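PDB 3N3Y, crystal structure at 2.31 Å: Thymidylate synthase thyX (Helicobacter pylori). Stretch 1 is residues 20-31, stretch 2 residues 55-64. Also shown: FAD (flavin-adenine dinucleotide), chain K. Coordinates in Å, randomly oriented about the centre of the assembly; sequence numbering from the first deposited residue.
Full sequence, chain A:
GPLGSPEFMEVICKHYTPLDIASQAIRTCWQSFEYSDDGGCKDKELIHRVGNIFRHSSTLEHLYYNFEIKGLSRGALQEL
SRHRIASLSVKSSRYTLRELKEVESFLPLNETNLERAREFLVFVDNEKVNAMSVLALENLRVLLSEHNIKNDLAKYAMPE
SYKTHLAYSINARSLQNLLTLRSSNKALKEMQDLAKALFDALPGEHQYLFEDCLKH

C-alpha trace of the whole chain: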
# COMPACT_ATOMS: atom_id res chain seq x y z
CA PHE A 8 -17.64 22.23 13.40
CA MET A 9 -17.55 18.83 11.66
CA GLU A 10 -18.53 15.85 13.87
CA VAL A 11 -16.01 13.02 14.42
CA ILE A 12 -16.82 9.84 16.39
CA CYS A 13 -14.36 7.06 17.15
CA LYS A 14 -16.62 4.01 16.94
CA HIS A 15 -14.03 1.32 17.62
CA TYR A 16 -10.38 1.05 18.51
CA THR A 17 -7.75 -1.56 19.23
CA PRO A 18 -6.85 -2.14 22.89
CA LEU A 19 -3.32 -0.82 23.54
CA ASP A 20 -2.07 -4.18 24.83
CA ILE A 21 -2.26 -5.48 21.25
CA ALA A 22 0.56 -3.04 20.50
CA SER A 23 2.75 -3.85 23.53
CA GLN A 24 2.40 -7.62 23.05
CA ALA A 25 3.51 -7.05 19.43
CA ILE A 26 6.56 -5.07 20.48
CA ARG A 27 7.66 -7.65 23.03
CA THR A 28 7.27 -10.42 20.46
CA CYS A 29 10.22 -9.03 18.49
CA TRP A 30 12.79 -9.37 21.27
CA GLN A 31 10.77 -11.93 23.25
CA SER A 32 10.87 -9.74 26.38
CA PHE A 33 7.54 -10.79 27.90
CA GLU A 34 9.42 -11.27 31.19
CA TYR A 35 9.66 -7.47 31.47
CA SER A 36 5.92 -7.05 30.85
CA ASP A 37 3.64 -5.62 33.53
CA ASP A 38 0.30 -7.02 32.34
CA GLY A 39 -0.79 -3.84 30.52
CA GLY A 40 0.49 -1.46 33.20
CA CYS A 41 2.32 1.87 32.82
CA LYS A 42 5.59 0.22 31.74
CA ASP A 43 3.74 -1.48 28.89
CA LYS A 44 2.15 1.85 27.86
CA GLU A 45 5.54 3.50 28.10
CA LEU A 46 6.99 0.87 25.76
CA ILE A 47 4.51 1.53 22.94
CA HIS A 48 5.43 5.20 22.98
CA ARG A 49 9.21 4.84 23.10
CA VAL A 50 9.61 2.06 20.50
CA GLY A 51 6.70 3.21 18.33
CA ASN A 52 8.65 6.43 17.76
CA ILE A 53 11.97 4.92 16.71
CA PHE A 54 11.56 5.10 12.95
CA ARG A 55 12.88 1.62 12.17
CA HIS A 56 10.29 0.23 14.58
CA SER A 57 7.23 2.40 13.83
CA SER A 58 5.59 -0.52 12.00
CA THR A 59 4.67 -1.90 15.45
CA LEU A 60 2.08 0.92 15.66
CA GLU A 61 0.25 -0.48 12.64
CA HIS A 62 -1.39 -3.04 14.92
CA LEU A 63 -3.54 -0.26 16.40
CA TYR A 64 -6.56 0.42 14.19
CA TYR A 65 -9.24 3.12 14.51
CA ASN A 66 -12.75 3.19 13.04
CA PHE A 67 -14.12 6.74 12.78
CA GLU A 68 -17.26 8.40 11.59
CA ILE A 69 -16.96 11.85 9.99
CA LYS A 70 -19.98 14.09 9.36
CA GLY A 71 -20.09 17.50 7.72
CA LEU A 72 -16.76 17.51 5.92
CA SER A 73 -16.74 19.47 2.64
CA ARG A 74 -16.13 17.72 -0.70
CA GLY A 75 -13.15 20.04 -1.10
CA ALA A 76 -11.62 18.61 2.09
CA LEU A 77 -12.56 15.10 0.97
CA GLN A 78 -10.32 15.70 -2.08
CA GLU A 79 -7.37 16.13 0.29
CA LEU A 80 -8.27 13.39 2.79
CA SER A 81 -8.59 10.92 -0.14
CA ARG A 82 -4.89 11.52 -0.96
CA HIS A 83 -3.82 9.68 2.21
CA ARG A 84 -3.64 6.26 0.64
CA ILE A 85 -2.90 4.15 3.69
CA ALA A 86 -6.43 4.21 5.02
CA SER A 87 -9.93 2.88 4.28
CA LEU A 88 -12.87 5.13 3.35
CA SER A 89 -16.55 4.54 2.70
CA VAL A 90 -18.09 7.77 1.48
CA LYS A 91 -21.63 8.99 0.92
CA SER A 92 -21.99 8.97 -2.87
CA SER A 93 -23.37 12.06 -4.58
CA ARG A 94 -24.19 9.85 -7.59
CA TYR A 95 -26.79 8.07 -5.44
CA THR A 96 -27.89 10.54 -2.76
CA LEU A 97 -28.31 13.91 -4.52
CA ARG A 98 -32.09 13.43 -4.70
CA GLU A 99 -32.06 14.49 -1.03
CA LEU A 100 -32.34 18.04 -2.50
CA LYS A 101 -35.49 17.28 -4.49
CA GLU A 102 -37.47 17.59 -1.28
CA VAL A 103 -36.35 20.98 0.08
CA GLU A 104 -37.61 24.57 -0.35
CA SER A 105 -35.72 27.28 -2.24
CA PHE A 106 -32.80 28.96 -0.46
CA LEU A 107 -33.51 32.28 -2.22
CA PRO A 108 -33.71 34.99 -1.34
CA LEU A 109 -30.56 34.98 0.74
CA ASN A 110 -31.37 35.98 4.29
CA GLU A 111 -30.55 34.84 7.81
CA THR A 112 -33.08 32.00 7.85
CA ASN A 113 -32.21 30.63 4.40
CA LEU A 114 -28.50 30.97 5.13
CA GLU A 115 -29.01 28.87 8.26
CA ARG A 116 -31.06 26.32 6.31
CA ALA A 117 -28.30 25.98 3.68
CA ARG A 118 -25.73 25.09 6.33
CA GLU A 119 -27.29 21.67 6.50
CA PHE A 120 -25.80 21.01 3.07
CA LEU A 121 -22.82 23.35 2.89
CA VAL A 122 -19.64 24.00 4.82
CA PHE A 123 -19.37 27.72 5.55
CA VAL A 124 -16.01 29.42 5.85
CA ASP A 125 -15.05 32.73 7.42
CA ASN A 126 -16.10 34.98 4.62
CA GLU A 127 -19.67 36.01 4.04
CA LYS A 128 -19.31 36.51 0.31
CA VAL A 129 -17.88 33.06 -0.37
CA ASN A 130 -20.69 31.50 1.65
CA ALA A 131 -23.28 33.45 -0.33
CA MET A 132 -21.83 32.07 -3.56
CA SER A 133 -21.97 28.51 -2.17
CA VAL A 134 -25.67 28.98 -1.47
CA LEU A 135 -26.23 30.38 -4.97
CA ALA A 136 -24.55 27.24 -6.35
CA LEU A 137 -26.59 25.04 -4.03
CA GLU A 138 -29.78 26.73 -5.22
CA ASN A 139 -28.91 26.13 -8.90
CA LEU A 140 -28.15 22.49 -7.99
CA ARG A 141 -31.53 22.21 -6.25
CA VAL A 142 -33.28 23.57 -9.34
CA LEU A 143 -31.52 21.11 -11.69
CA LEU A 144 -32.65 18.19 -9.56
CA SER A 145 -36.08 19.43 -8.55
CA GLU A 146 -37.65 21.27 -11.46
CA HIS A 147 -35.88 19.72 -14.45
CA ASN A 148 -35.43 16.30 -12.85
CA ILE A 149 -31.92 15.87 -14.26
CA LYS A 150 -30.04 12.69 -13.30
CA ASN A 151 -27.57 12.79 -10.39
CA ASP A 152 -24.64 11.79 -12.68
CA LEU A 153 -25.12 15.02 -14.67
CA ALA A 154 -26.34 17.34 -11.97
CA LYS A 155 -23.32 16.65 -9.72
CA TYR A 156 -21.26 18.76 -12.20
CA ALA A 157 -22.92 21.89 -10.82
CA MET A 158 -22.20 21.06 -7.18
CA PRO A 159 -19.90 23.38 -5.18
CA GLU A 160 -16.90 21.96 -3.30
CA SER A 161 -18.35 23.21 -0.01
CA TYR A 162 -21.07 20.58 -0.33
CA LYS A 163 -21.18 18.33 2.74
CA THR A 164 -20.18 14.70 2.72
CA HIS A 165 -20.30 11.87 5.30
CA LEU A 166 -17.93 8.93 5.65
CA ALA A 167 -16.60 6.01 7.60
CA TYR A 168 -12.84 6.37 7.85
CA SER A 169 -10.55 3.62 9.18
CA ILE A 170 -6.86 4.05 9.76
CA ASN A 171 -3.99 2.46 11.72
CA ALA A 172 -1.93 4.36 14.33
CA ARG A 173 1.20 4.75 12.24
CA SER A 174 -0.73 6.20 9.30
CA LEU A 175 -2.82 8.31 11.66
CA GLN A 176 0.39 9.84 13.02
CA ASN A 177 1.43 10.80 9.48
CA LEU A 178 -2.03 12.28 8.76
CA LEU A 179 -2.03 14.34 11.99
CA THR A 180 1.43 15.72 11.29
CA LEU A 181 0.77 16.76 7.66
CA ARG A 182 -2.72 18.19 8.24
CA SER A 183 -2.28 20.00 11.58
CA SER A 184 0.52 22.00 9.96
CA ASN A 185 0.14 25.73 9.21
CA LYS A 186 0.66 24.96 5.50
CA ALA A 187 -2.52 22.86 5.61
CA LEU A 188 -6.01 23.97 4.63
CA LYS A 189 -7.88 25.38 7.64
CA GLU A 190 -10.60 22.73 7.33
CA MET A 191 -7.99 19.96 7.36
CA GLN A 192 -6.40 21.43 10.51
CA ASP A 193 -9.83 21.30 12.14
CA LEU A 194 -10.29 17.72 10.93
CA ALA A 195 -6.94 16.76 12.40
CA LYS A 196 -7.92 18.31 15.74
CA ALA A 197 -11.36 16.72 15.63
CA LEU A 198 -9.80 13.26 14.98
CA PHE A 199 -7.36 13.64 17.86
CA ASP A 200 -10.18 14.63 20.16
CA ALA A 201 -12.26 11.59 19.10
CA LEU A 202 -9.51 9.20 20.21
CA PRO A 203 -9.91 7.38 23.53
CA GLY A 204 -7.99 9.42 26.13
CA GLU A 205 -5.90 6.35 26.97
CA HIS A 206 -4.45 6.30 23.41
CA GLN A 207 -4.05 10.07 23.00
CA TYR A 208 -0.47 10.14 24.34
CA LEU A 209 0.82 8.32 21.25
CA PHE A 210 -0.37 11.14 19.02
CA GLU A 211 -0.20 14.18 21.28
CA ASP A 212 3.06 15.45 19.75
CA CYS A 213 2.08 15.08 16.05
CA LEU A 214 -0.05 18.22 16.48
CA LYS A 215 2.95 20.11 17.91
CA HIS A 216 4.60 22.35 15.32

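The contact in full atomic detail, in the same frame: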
# COMPACT_ATOMS: atom_id res chain seq x y z
N ASP A 20 -2.89 -3.02 24.52
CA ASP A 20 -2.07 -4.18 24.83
C ASP A 20 -1.72 -4.94 23.55
O ASP A 20 -0.66 -5.57 23.47
CB ASP A 20 -2.78 -5.12 25.81
CG ASP A 20 -4.11 -5.61 25.27
OD1 ASP A 20 -4.16 -6.75 24.72
OD2 ASP A 20 -5.12 -4.85 25.38
N ILE A 21 -2.59 -4.88 22.54
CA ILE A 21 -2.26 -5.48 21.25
C ILE A 21 -0.90 -4.96 20.78
O ILE A 21 -0.06 -5.73 20.31
CB ILE A 21 -3.32 -5.21 20.18
CG1 ILE A 21 -4.63 -5.89 20.56
CG2 ILE A 21 -2.85 -5.70 18.83
CD1 ILE A 21 -4.44 -7.28 21.10
N ALA A 22 -0.69 -3.66 20.92
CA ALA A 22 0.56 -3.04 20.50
C ALA A 22 1.73 -3.51 21.34
O ALA A 22 2.74 -3.94 20.79
CB ALA A 22 0.45 -1.53 20.52
N SER A 23 1.61 -3.45 22.67
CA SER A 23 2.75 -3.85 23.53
C SER A 23 3.11 -5.34 23.43
O SER A 23 4.28 -5.70 23.45
CB SER A 23 2.56 -3.40 24.99
OG SER A 23 1.34 -3.88 25.54
N GLN A 24 2.12 -6.21 23.31
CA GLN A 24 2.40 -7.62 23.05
C GLN A 24 3.18 -7.78 21.73
O GLN A 24 4.08 -8.61 21.63
CB GLN A 24 1.11 -8.44 23.02
CG GLN A 24 0.37 -8.49 24.36
CD GLN A 24 -1.08 -8.99 24.23
OE1 GLN A 24 -1.67 -8.91 23.16
NE2 GLN A 24 -1.64 -9.50 25.32
N ALA A 25 2.82 -6.99 20.72
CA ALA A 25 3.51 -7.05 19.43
C ALA A 25 4.97 -6.62 19.54
O ALA A 25 5.85 -7.20 18.92
CB ALA A 25 2.79 -6.17 18.39
N ILE A 26 5.21 -5.59 20.34
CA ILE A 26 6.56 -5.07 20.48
C ILE A 26 7.46 -6.08 21.20
O ILE A 26 8.63 -6.28 20.83
CB ILE A 26 6.55 -3.72 21.23
CG1 ILE A 26 5.75 -2.69 20.41
CG2 ILE A 26 7.98 -3.25 21.48
CD1 ILE A 26 5.46 -1.39 21.13
N ARG A 27 6.90 -6.72 22.22
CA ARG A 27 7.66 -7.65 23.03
C ARG A 27 7.94 -8.94 22.26
O ARG A 27 8.92 -9.63 22.54
CB ARG A 27 6.94 -7.91 24.36
CG ARG A 27 6.69 -6.64 25.15
CD ARG A 27 6.75 -6.83 26.66
NE ARG A 27 7.93 -6.16 27.19
CZ ARG A 27 7.89 -5.08 27.96
NH1 ARG A 27 6.72 -4.55 28.31
NH2 ARG A 27 9.01 -4.52 28.38
N THR A 28 7.08 -9.25 21.29
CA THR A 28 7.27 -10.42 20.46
C THR A 28 8.60 -10.37 19.71
O THR A 28 9.24 -11.40 19.51
CB THR A 28 6.14 -10.59 19.42
OG1 THR A 28 4.93 -11.02 20.08
CG2 THR A 28 6.53 -11.65 18.42
N CYS A 29 9.02 -9.17 19.32
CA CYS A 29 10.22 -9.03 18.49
C CYS A 29 11.47 -9.47 19.22
O CYS A 29 12.29 -10.19 18.67
CB CYS A 29 10.38 -7.59 17.99
SG CYS A 29 9.04 -7.02 16.90
N TRP A 30 11.62 -9.02 20.47
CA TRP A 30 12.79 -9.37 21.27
C TRP A 30 12.44 -10.37 22.36
O TRP A 30 13.26 -10.67 23.21
CB TRP A 30 13.39 -8.12 21.91
CG TRP A 30 13.81 -7.11 20.93
CD1 TRP A 30 14.99 -7.07 20.24
CD2 TRP A 30 13.05 -5.97 20.49
NE1 TRP A 30 15.01 -5.98 19.40
CE2 TRP A 30 13.83 -5.28 19.54
CE3 TRP A 30 11.78 -5.46 20.82
CZ2 TRP A 30 13.40 -4.11 18.91
CZ3 TRP A 30 11.35 -4.30 20.19
CH2 TRP A 30 12.15 -3.64 19.24
N GLN A 31 11.21 -10.88 22.32
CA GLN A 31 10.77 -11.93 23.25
C GLN A 31 10.99 -11.54 24.72
O GLN A 31 11.49 -12.34 25.51
CB GLN A 31 11.48 -13.26 22.93
CG GLN A 31 11.11 -13.88 21.58
CD GLN A 31 9.70 -14.47 21.56
OE1 GLN A 31 8.82 -14.02 20.80
NE2 GLN A 31 9.47 -15.48 22.39
N ARG A 55 12.74 2.99 12.66
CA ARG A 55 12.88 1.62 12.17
C ARG A 55 11.83 0.69 12.77
O ARG A 55 11.56 -0.37 12.21
CB ARG A 55 14.30 1.08 12.43
CG ARG A 55 14.56 0.65 13.87
CD ARG A 55 15.95 0.02 14.00
NE ARG A 55 16.96 0.90 13.42
CZ ARG A 55 17.57 1.87 14.08
NH1 ARG A 55 17.28 2.09 15.36
NH2 ARG A 55 18.47 2.64 13.47
N HIS A 56 11.23 1.09 13.88
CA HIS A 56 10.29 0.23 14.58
C HIS A 56 8.85 0.76 14.62
O HIS A 56 8.02 0.21 15.35
CB HIS A 56 10.78 -0.08 16.00
CG HIS A 56 12.10 -0.79 16.06
ND1 HIS A 56 12.37 -1.92 15.32
CD2 HIS A 56 13.21 -0.53 16.79
CE1 HIS A 56 13.60 -2.33 15.59
NE2 HIS A 56 14.13 -1.51 16.48
N SER A 57 8.57 1.79 13.84
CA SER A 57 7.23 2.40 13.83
C SER A 57 6.13 1.49 13.25
O SER A 57 4.94 1.73 13.47
CB SER A 57 7.23 3.76 13.14
OG SER A 57 7.88 3.69 11.89
N SER A 58 6.54 0.46 12.53
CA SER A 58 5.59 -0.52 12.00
C SER A 58 4.87 -1.32 13.10
O SER A 58 3.85 -1.95 12.84
CB SER A 58 6.31 -1.47 11.05
OG SER A 58 7.39 -2.09 11.70
N THR A 59 5.39 -1.30 14.32
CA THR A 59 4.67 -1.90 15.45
C THR A 59 3.35 -1.17 15.75
O THR A 59 2.41 -1.78 16.29
CB THR A 59 5.51 -1.92 16.74
OG1 THR A 59 5.93 -0.58 17.06
CG2 THR A 59 6.73 -2.82 16.57
N LEU A 60 3.29 0.12 15.42
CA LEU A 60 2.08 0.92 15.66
C LEU A 60 0.93 0.54 14.74
O LEU A 60 -0.24 0.82 15.03
CB LEU A 60 2.39 2.41 15.48
CG LEU A 60 3.32 3.06 16.50
CD1 LEU A 60 3.90 4.37 15.95
CD2 LEU A 60 2.57 3.31 17.79
N GLU A 61 1.25 -0.11 13.63
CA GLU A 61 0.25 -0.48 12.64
C GLU A 61 -0.76 -1.47 13.20
O GLU A 61 -1.81 -1.68 12.59
CB GLU A 61 0.92 -1.09 11.42
CG GLU A 61 1.81 -0.14 10.64
CD GLU A 61 2.58 -0.86 9.56
OE1 GLU A 61 2.33 -2.08 9.37
OE2 GLU A 61 3.44 -0.23 8.92
N HIS A 62 -0.45 -2.09 14.33
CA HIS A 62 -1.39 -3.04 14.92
C HIS A 62 -2.58 -2.36 15.57
O HIS A 62 -3.60 -3.00 15.79
CB HIS A 62 -0.70 -3.97 15.93
CG HIS A 62 0.41 -4.78 15.33
ND1 HIS A 62 0.18 -5.95 14.64
CD2 HIS A 62 1.75 -4.58 15.31
CE1 HIS A 62 1.33 -6.44 14.23
NE2 HIS A 62 2.30 -5.63 14.62
N LEU A 63 -2.43 -1.08 15.88
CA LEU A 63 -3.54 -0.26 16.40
C LEU A 63 -4.36 0.33 15.26
O LEU A 63 -3.83 1.07 14.43
CB LEU A 63 -3.01 0.85 17.31
CG LEU A 63 -2.09 0.36 18.44
CD1 LEU A 63 -1.53 1.52 19.25
CD2 LEU A 63 -2.84 -0.61 19.34
N TYR A 64 -5.65 0.01 15.24
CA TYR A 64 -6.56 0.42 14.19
C TYR A 64 -7.74 1.22 14.75
O TYR A 64 -8.30 0.87 15.77
CB TYR A 64 -7.14 -0.83 13.54
CG TYR A 64 -7.60 -0.65 12.11
CD1 TYR A 64 -6.75 -0.09 11.16
CD2 TYR A 64 -8.86 -1.07 11.71
CE1 TYR A 64 -7.15 0.05 9.85
CE2 TYR A 64 -9.28 -0.93 10.39
CZ TYR A 64 -8.41 -0.37 9.46
OH TYR A 64 -8.80 -0.23 8.14
PA FAD K . 7.74 -0.23 3.67
O1A FAD K . 8.38 -0.32 2.30
O2A FAD K . 6.98 -1.47 4.08
O5B FAD K . 6.76 1.03 3.71
C5B FAD K . 7.18 2.27 3.20
C4B FAD K . 6.42 3.34 3.96
O4B FAD K . 5.04 3.18 3.71
C3B FAD K . 6.60 3.17 5.47
O3B FAD K . 7.69 3.92 5.96
C2B FAD K . 5.27 3.62 6.03
O2B FAD K . 5.25 5.02 6.12
C1B FAD K . 4.31 3.30 4.91
N9A FAD K . 3.51 2.07 5.11
C8A FAD K . 3.57 0.92 4.38
N7A FAD K . 2.64 0.06 4.87
C5A FAD K . 2.00 0.67 5.90
C6A FAD K . 0.99 0.26 6.76
N6A FAD K . 0.31 -0.87 6.52
N1A FAD K . 0.54 1.12 7.73
C2A FAD K . 1.10 2.37 7.87
N3A FAD K . 2.11 2.77 7.03
C4A FAD K . 2.54 1.93 6.06
N1 FAD K . 10.71 -6.27 11.95
C2 FAD K . 10.29 -7.17 12.91
O2 FAD K . 9.20 -7.72 12.80
N3 FAD K . 11.08 -7.47 13.99
C4 FAD K . 12.31 -6.88 14.14
O4 FAD K . 12.99 -7.16 15.12
C4X FAD K . 12.76 -5.97 13.19
N5 FAD K . 14.00 -5.36 13.34
C5X FAD K . 14.43 -4.47 12.37
C6 FAD K . 15.67 -3.87 12.50
C7 FAD K . 16.12 -2.96 11.55
C7M FAD K . 17.47 -2.32 11.71
C8 FAD K . 15.31 -2.66 10.45
C8M FAD K . 15.80 -1.68 9.42
C9 FAD K . 14.06 -3.25 10.31
C9A FAD K . 13.61 -4.16 11.27
N10 FAD K . 12.37 -4.76 11.13
C10 FAD K . 11.95 -5.66 12.09
C1' FAD K . 11.49 -4.48 9.94
C2' FAD K . 10.70 -3.19 10.01
O2' FAD K . 9.83 -3.21 11.14
C3' FAD K . 9.88 -2.97 8.73
O3' FAD K . 8.90 -3.97 8.56
C4' FAD K . 10.75 -2.88 7.48
O4' FAD K . 11.88 -2.11 7.76
C5' FAD K . 10.02 -2.12 6.39
O5' FAD K . 9.98 -0.76 6.81
P FAD K . 8.83 0.25 6.30
O1P FAD K . 9.15 1.67 6.71
O2P FAD K . 7.51 -0.21 6.84
O3P FAD K . 8.94 0.16 4.69

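Two helical segments can pack tightly without a single hydrogen bond between them, provided that polar groups find partners other than each other across the contact, and carbon faces carbon. Residues 20-31 and 55-64 of the flavin-dependent thymidylate synthase ThyX illustrate the principle: the two stretches, mostly a helix and a 3-10 segment, bury 407 Å², both sides summed.

The closest pair of CA atoms is Ala22 CA and His62 CA, 5.9 Å apart, where the lone methyl of Ala22 is compatible with so close an approach. Ala22 CB meets Leu63 CD2 at 3.6 Å; the CA-to-CB bond of Leu63 points sideways, but its m,t rotamer brings the end of the side chain nearer the helix. One turn on, Ala25 CB points toward the 3-10 segment and lies over one face of the His62 ring, 4.0 Å from its centroid, in a CH-pi contact. With chi1 at -60° and chi2 at -82°, His62 presents that face to the methyl group, while both ring nitrogens are hydrogen-bonded elsewhere in the structure. Ile21 CG2 adds a contact 4.0 Å from His62 CB.

Thr59 is buried and its CA-to-CB bond points toward the helix, a place where a hydroxyl might seem costly. The p rotamer (chi1 56°) places Thr59 OG1 2.8 Å from His56 O, to which it donates, so the hydroxyl is satisfied although it lies beside Ile26. Thr59 CB packs against Ile26 CG1 at 3.8 Å.

At the far end, Trp30 and His56 form an edge-to-face pair, with planes at 85° and Trp30 CZ2 3.6 Å from His56 NE2. Both adopt chi1 m; the indole's reach compensates for its sideways CA-to-CB bond. The edge of the His56 ring meets the flavin, His56 CE1 lying 3.8 Å from FAD N5, so one imidazole meets Trp30 with its face and the cofactor with its edge.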